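Local structure of cellulase (Xanthomonas axonopodis pv. citri, 5HOS) at residues 128-131 with 132-136; 177-181 with 182-186; 274-278 with 279-283. The protein probably hydrolyses internal beta-1,4-glucosidic bonds of cellulose and related glucans, as an endoglucanase of glycoside hydrolase family 5. One frame throughout, in Å; residues are numbered along the deposited sequence.

In the fold
The three contacts come in series along one chain folded as an eight-stranded parallel beta/alpha barrel. Contact 1 opens helix 132-145, contact 2 closes helix 165-181 and leads to strand 188-191, and contact 3 joins strand 267-273 to helix 278-293. Contacts 1 and 2, with centres 18 Å apart, are neighbours: their helices pack together, and N136 touches T178. Contact 3 lies on the opposite side of the chain's centre, its own centre 42 Å from that of contact 1 and 40 Å from that of contact 2. All three thus belong to the outer layer, where loops pass into and out of the helices surrounding the barrel.

Contact 1: residues 128-131 with 132-136; sequences TKVP and ISTFN
I132 keeps CB against P131 while its side chain packs on I125 and A174 of helix 165-181, an apolar setting that suits isoleucine. S133, at the exposed surface, lays its small hydroxyl beside the proline ring, with OG 3.5 Å from P131 CG. T134 makes the main contact, through its backbone N and both branches of its side chain. Its backbone N donates to P131 O at 2.8 Å with a bent N-H...O angle of 139°, the nitrogen standing above the carbonyl plane. The side chain turns OG1 back beside its own backbone N (chi1 -66°), which sets the hydroxyl 3.7 Å from P131 CD and sends the methyl to V130. There T134 CG2 meets V130 CG1 at 4.0 Å, the two side chains crossing at about a right angle. A water lies 2.7 Å from T134 OG1 and donates to K129 O at 2.9 Å, tying the T134 hydroxyl to the incoming loop. Threonine fits by offering a polar and an apolar branch at once. F135 leads its ring away to I125, M157 and W139, whose ring plane stands about 85° from its own. At N136 the backbone N bonds to I132 O at 2.9 Å. Proline is common at or near the start of a helix, where its missing N-H costs no helix bond, as here in an outer helix of the beta/alpha barrel.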
# COMPACT_ATOMS: atom_id res chain seq x y z
N THR A 128 -23.02 5.01 -11.32
CA THR A 128 -24.24 4.21 -11.29
C THR A 128 -23.90 2.72 -11.52
O THR A 128 -24.52 1.86 -10.91
CB THR A 128 -25.30 4.72 -12.28
OG1 THR A 128 -24.75 4.80 -13.59
CG2 THR A 128 -25.77 6.11 -11.87
N LYS A 129 -22.89 2.45 -12.34
CA LYS A 129 -22.43 1.07 -12.59
C LYS A 129 -21.83 0.40 -11.34
O LYS A 129 -22.06 -0.78 -11.11
CB LYS A 129 -21.42 1.06 -13.74
CG LYS A 129 -20.96 -0.31 -14.20
CD LYS A 129 -22.02 -1.07 -14.97
CE LYS A 129 -21.41 -2.30 -15.64
NZ LYS A 129 -22.39 -3.07 -16.44
N VAL A 130 -21.05 1.16 -10.55
CA VAL A 130 -20.36 0.63 -9.37
C VAL A 130 -20.71 1.50 -8.16
O VAL A 130 -19.92 2.38 -7.77
CB VAL A 130 -18.83 0.56 -9.59
CG1 VAL A 130 -18.11 -0.07 -8.38
CG2 VAL A 130 -18.51 -0.25 -10.84
N PRO A 131 -21.89 1.29 -7.56
CA PRO A 131 -22.23 2.08 -6.38
C PRO A 131 -21.38 1.73 -5.16
O PRO A 131 -20.75 0.66 -5.13
CB PRO A 131 -23.71 1.75 -6.12
CG PRO A 131 -23.96 0.47 -6.82
CD PRO A 131 -22.99 0.39 -7.97
N ILE A 132 -21.40 2.59 -4.16
CA ILE A 132 -20.59 2.37 -2.94
C ILE A 132 -20.85 0.97 -2.36
O ILE A 132 -19.92 0.31 -1.89
CB ILE A 132 -20.84 3.47 -1.87
CG1 ILE A 132 -20.07 4.77 -2.17
CG2 ILE A 132 -20.37 3.04 -0.49
CD1 ILE A 132 -19.88 5.18 -3.61
N SER A 133 -22.11 0.54 -2.41
CA SER A 133 -22.52 -0.79 -1.95
C SER A 133 -21.66 -1.92 -2.54
O SER A 133 -21.39 -2.90 -1.86
CB SER A 133 -24.00 -1.05 -2.27
OG SER A 133 -24.23 -1.07 -3.68
N THR A 134 -21.25 -1.79 -3.80
CA THR A 134 -20.39 -2.78 -4.42
C THR A 134 -19.01 -2.88 -3.74
O THR A 134 -18.49 -3.98 -3.52
CB THR A 134 -20.25 -2.49 -5.93
OG1 THR A 134 -21.54 -2.68 -6.54
CG2 THR A 134 -19.24 -3.41 -6.59
N PHE A 135 -18.44 -1.73 -3.40
CA PHE A 135 -17.18 -1.66 -2.69
C PHE A 135 -17.33 -2.18 -1.26
O PHE A 135 -16.48 -2.95 -0.78
CB PHE A 135 -16.66 -0.21 -2.73
CG PHE A 135 -15.27 -0.03 -2.16
CD1 PHE A 135 -14.21 -0.88 -2.52
CD2 PHE A 135 -15.00 1.04 -1.32
CE1 PHE A 135 -12.94 -0.68 -2.02
CE2 PHE A 135 -13.73 1.24 -0.81
CZ PHE A 135 -12.70 0.38 -1.16
N ASN A 136 -18.42 -1.78 -0.60
CA ASN A 136 -18.74 -2.27 0.74
C ASN A 136 -18.77 -3.80 0.81
O ASN A 136 -18.27 -4.39 1.77
CB ASN A 136 -20.09 -1.76 1.22
CG ASN A 136 -20.09 -0.28 1.59
OD1 ASN A 136 -19.04 0.36 1.72
ND2 ASN A 136 -21.28 0.26 1.78
O HOH W 1 -21.69 -2.97 -9.17

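Contact 2: residues 177-181 with 182-186; sequences DTIRK and TGATN
T182 forms an ST turn, its OG1 accepting from A184 N, at the end of helix 165-181; the same hydroxyl donates back to I179 O. The bond back to I179 is short, 2.5 Å from T182 OG1 to I179 O, and lies in the carbonyl plane; that from A184 N to T182 OG1 is 3.2 Å and fairly straight at 159°. With chi1 at 71° the hydroxyl sits between its own backbone N and carbonyl carbon, which brings it to the carbonyl of I179 in the last turn. T182 N also donates to I179 O, at 3.1 Å and from above the carbonyl plane, so that one carbonyl is gripped twice. G183 then leaves the helix with phi at 95°, where a beta carbon would jam against the preceding carbonyl, and its N donates to R180 O at 3.0 Å. This is the turn of a beta-alpha-beta crossover: helix 165-181 lies between the adjacent parallel strands 152-155 and 188-191. Beyond the glycine the chain is held by R180, whose side chain bends at chi2 and folds back along the loop. Its NH1 reaches A184 O at 2.9 Å, the oxygen tilted somewhat from the guanidinium plane. N186 O is held end-on by two nitrogens, 2.8 Å from R180 NH1 and 3.0 Å from R180 NH2, and lies close to the guanidinium plane. Arginine suits this buried place because several N-H groups fan out from one flat head; a salt bridge from R180 NE to D219 adds a further hold and probably offsets its charge. I179 meets the small A184 methyl at 4.3 Å, CG2 to CB, on the apolar side also lined by W139 and F154, while the N186 amide bonds to S148, F146 and V152.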
# COMPACT_ATOMS: atom_id res chain seq x y z
N ASP A 177 -16.83 1.63 7.87
CA ASP A 177 -18.00 1.29 8.70
C ASP A 177 -18.45 -0.16 8.49
O ASP A 177 -18.77 -0.88 9.45
CB ASP A 177 -19.16 2.26 8.45
CG ASP A 177 -18.89 3.67 8.97
OD1 ASP A 177 -17.89 3.91 9.69
OD2 ASP A 177 -19.70 4.57 8.67
N THR A 178 -18.45 -0.60 7.23
CA THR A 178 -18.80 -1.97 6.87
C THR A 178 -17.86 -2.98 7.51
O THR A 178 -18.30 -3.98 8.07
CB THR A 178 -18.80 -2.14 5.34
OG1 THR A 178 -19.75 -1.23 4.77
CG2 THR A 178 -19.14 -3.56 4.94
N ILE A 179 -16.56 -2.71 7.42
CA ILE A 179 -15.56 -3.56 8.03
C ILE A 179 -15.81 -3.68 9.53
O ILE A 179 -15.82 -4.80 10.06
CB ILE A 179 -14.13 -3.06 7.74
CG1 ILE A 179 -13.80 -3.31 6.26
CG2 ILE A 179 -13.10 -3.78 8.61
CD1 ILE A 179 -12.62 -2.53 5.75
N ARG A 180 -16.03 -2.56 10.20
CA ARG A 180 -16.25 -2.57 11.65
C ARG A 180 -17.54 -3.25 12.06
O ARG A 180 -17.60 -3.88 13.13
CB ARG A 180 -16.16 -1.15 12.25
CG ARG A 180 -14.79 -0.48 12.14
CD ARG A 180 -13.62 -1.44 12.34
NE ARG A 180 -12.34 -0.74 12.38
CZ ARG A 180 -11.16 -1.34 12.25
NH1 ARG A 180 -11.07 -2.66 12.09
NH2 ARG A 180 -10.05 -0.60 12.27
N LYS A 181 -18.56 -3.17 11.22
CA LYS A 181 -19.81 -3.84 11.52
C LYS A 181 -19.65 -5.38 11.52
O LYS A 181 -20.40 -6.06 12.21
CB LYS A 181 -20.93 -3.38 10.58
CG LYS A 181 -22.32 -3.60 11.15
CD LYS A 181 -23.40 -2.83 10.41
CE LYS A 181 -24.72 -2.93 11.17
NZ LYS A 181 -25.86 -2.42 10.36
N THR A 182 -18.63 -5.91 10.82
CA THR A 182 -18.33 -7.36 10.90
C THR A 182 -17.73 -7.79 12.23
O THR A 182 -17.70 -8.98 12.52
CB THR A 182 -17.34 -7.85 9.82
OG1 THR A 182 -16.03 -7.34 10.10
CG2 THR A 182 -17.79 -7.46 8.42
N GLY A 183 -17.21 -6.84 13.01
CA GLY A 183 -16.51 -7.12 14.26
C GLY A 183 -15.00 -7.21 14.10
O GLY A 183 -14.28 -7.30 15.07
N ALA A 184 -14.51 -7.15 12.86
CA ALA A 184 -13.09 -7.22 12.59
C ALA A 184 -12.34 -6.04 13.20
O ALA A 184 -12.73 -4.89 13.01
CB ALA A 184 -12.86 -7.26 11.09
N THR A 185 -11.28 -6.35 13.94
CA THR A 185 -10.47 -5.36 14.63
C THR A 185 -9.16 -5.02 13.94
O THR A 185 -8.33 -4.32 14.52
CB THR A 185 -10.13 -5.87 16.04
OG1 THR A 185 -9.45 -7.12 15.93
CG2 THR A 185 -11.39 -6.05 16.85
N ASN A 186 -8.99 -5.47 12.70
CA ASN A 186 -7.76 -5.26 11.97
C ASN A 186 -7.44 -3.79 11.73
O ASN A 186 -8.33 -2.94 11.66
CB ASN A 186 -7.84 -5.92 10.59
CG ASN A 186 -8.32 -7.36 10.65
OD1 ASN A 186 -9.46 -7.61 11.04
ND2 ASN A 186 -7.49 -8.27 10.24

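Contact 3: residues 274-278 with 279-283; sequences TGNTV and TCNLA
T277 and C280 face each other across the start of a helix, the threonine hydroxyl directed at the cysteine's backbone N, with the C280 sulfur close beside the same hydroxyl. T277 OG1 accepts from C280 N at 3.1 Å, with an N-H...O angle of 158°. Its position between the threonine's own backbone N and carbonyl carbon (chi1 72°) aims it at this first-turn N-H, which has no carbonyl of a preceding helical turn to bond to. The C280 side chain points back to the loop: its CB lies 3.9 Å from T274 CB and also presses on the carbonyl of G275. The backbone of G275 passes close to the sulfur, which forms a disulfide with C243. T277 is thus the N-cap of helix 278-293, which follows strand 267-273 of the beta/alpha barrel, and the disulfide pins the helix's first turn to another loop. N281, one residue on, folds its amide back over T277. Its N donates to T277 O at 2.9 Å, and the same oxygen lies over the amide face, T277 O being 3.2 Å from N281 CG. The amide's polar atoms instead turn to water. One water, accepting from T274 OG1, donates to G275 O and, at 2.9 Å, to N281 OD1. Two more join the side chains of N276 and N281: one donates to OD1 of both, while the other donates to N276 OD1 at 2.8 Å and accepts from N281 ND2 at 2.9 Å. Asparagine's paired donor and acceptor fit such a bridge. N276 itself centres an inverse gamma turn, whose bond from T277 N to G275 O is weak. Further along, L282 N donates to V278 O at 3.2 Å, and the leucine side chain leans past that carbonyl and also touches A246.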
# COMPACT_ATOMS: atom_id res chain seq x y z
N THR A 274 13.31 4.62 -4.81
CA THR A 274 14.42 5.46 -5.27
C THR A 274 15.39 4.58 -6.06
O THR A 274 15.54 3.39 -5.75
CB THR A 274 15.21 6.14 -4.11
OG1 THR A 274 15.73 5.15 -3.21
CG2 THR A 274 14.35 7.13 -3.34
N GLY A 275 16.01 5.16 -7.08
CA GLY A 275 16.97 4.42 -7.88
C GLY A 275 18.32 4.36 -7.19
O GLY A 275 18.52 4.94 -6.12
N ASN A 276 19.25 3.65 -7.82
CA ASN A 276 20.58 3.46 -7.27
C ASN A 276 21.51 4.59 -7.72
O ASN A 276 22.29 4.42 -8.66
CB ASN A 276 21.13 2.10 -7.67
CG ASN A 276 22.48 1.83 -7.05
OD1 ASN A 276 22.73 2.23 -5.92
ND2 ASN A 276 23.37 1.16 -7.78
N THR A 277 21.41 5.73 -7.06
CA THR A 277 22.28 6.89 -7.30
C THR A 277 22.70 7.49 -5.96
O THR A 277 22.03 7.29 -4.95
CB THR A 277 21.61 8.00 -8.15
OG1 THR A 277 20.61 8.69 -7.38
CG2 THR A 277 20.98 7.44 -9.42
N VAL A 278 23.80 8.24 -5.98
CA VAL A 278 24.35 8.85 -4.77
C VAL A 278 23.33 9.80 -4.13
O VAL A 278 23.13 9.77 -2.91
CB VAL A 278 25.68 9.60 -5.06
CG1 VAL A 278 26.14 10.39 -3.84
CG2 VAL A 278 26.77 8.61 -5.47
N THR A 279 22.70 10.63 -4.95
CA THR A 279 21.68 11.58 -4.46
C THR A 279 20.46 10.85 -3.90
O THR A 279 19.97 11.20 -2.83
CB THR A 279 21.27 12.57 -5.56
OG1 THR A 279 22.43 13.24 -6.03
CG2 THR A 279 20.28 13.62 -5.02
N CYS A 280 19.97 9.84 -4.62
CA CYS A 280 18.86 9.03 -4.13
C CYS A 280 19.16 8.37 -2.78
O CYS A 280 18.30 8.34 -1.90
CB CYS A 280 18.47 7.95 -5.16
SG CYS A 280 17.50 8.55 -6.58
N ASN A 281 20.39 7.88 -2.62
CA ASN A 281 20.79 7.25 -1.36
C ASN A 281 20.70 8.21 -0.17
O ASN A 281 20.20 7.85 0.89
CB ASN A 281 22.18 6.62 -1.47
CG ASN A 281 22.20 5.41 -2.39
OD1 ASN A 281 21.15 4.85 -2.74
ND2 ASN A 281 23.40 4.99 -2.80
N LEU A 282 21.17 9.45 -0.36
CA LEU A 282 21.04 10.49 0.66
C LEU A 282 19.57 10.81 0.96
O LEU A 282 19.18 10.89 2.12
CB LEU A 282 21.76 11.77 0.25
CG LEU A 282 23.29 11.70 0.25
CD1 LEU A 282 23.88 12.89 -0.49
CD2 LEU A 282 23.84 11.62 1.67
N ALA A 283 18.78 10.97 -0.11
CA ALA A 283 17.34 11.25 0.02
C ALA A 283 16.59 10.14 0.74
O ALA A 283 15.77 10.40 1.63
CB ALA A 283 16.72 11.49 -1.35
O HOH W 2 18.36 4.76 -3.35
O HOH W 3 21.39 2.19 -3.57
O HOH W 4 24.98 3.30 -4.57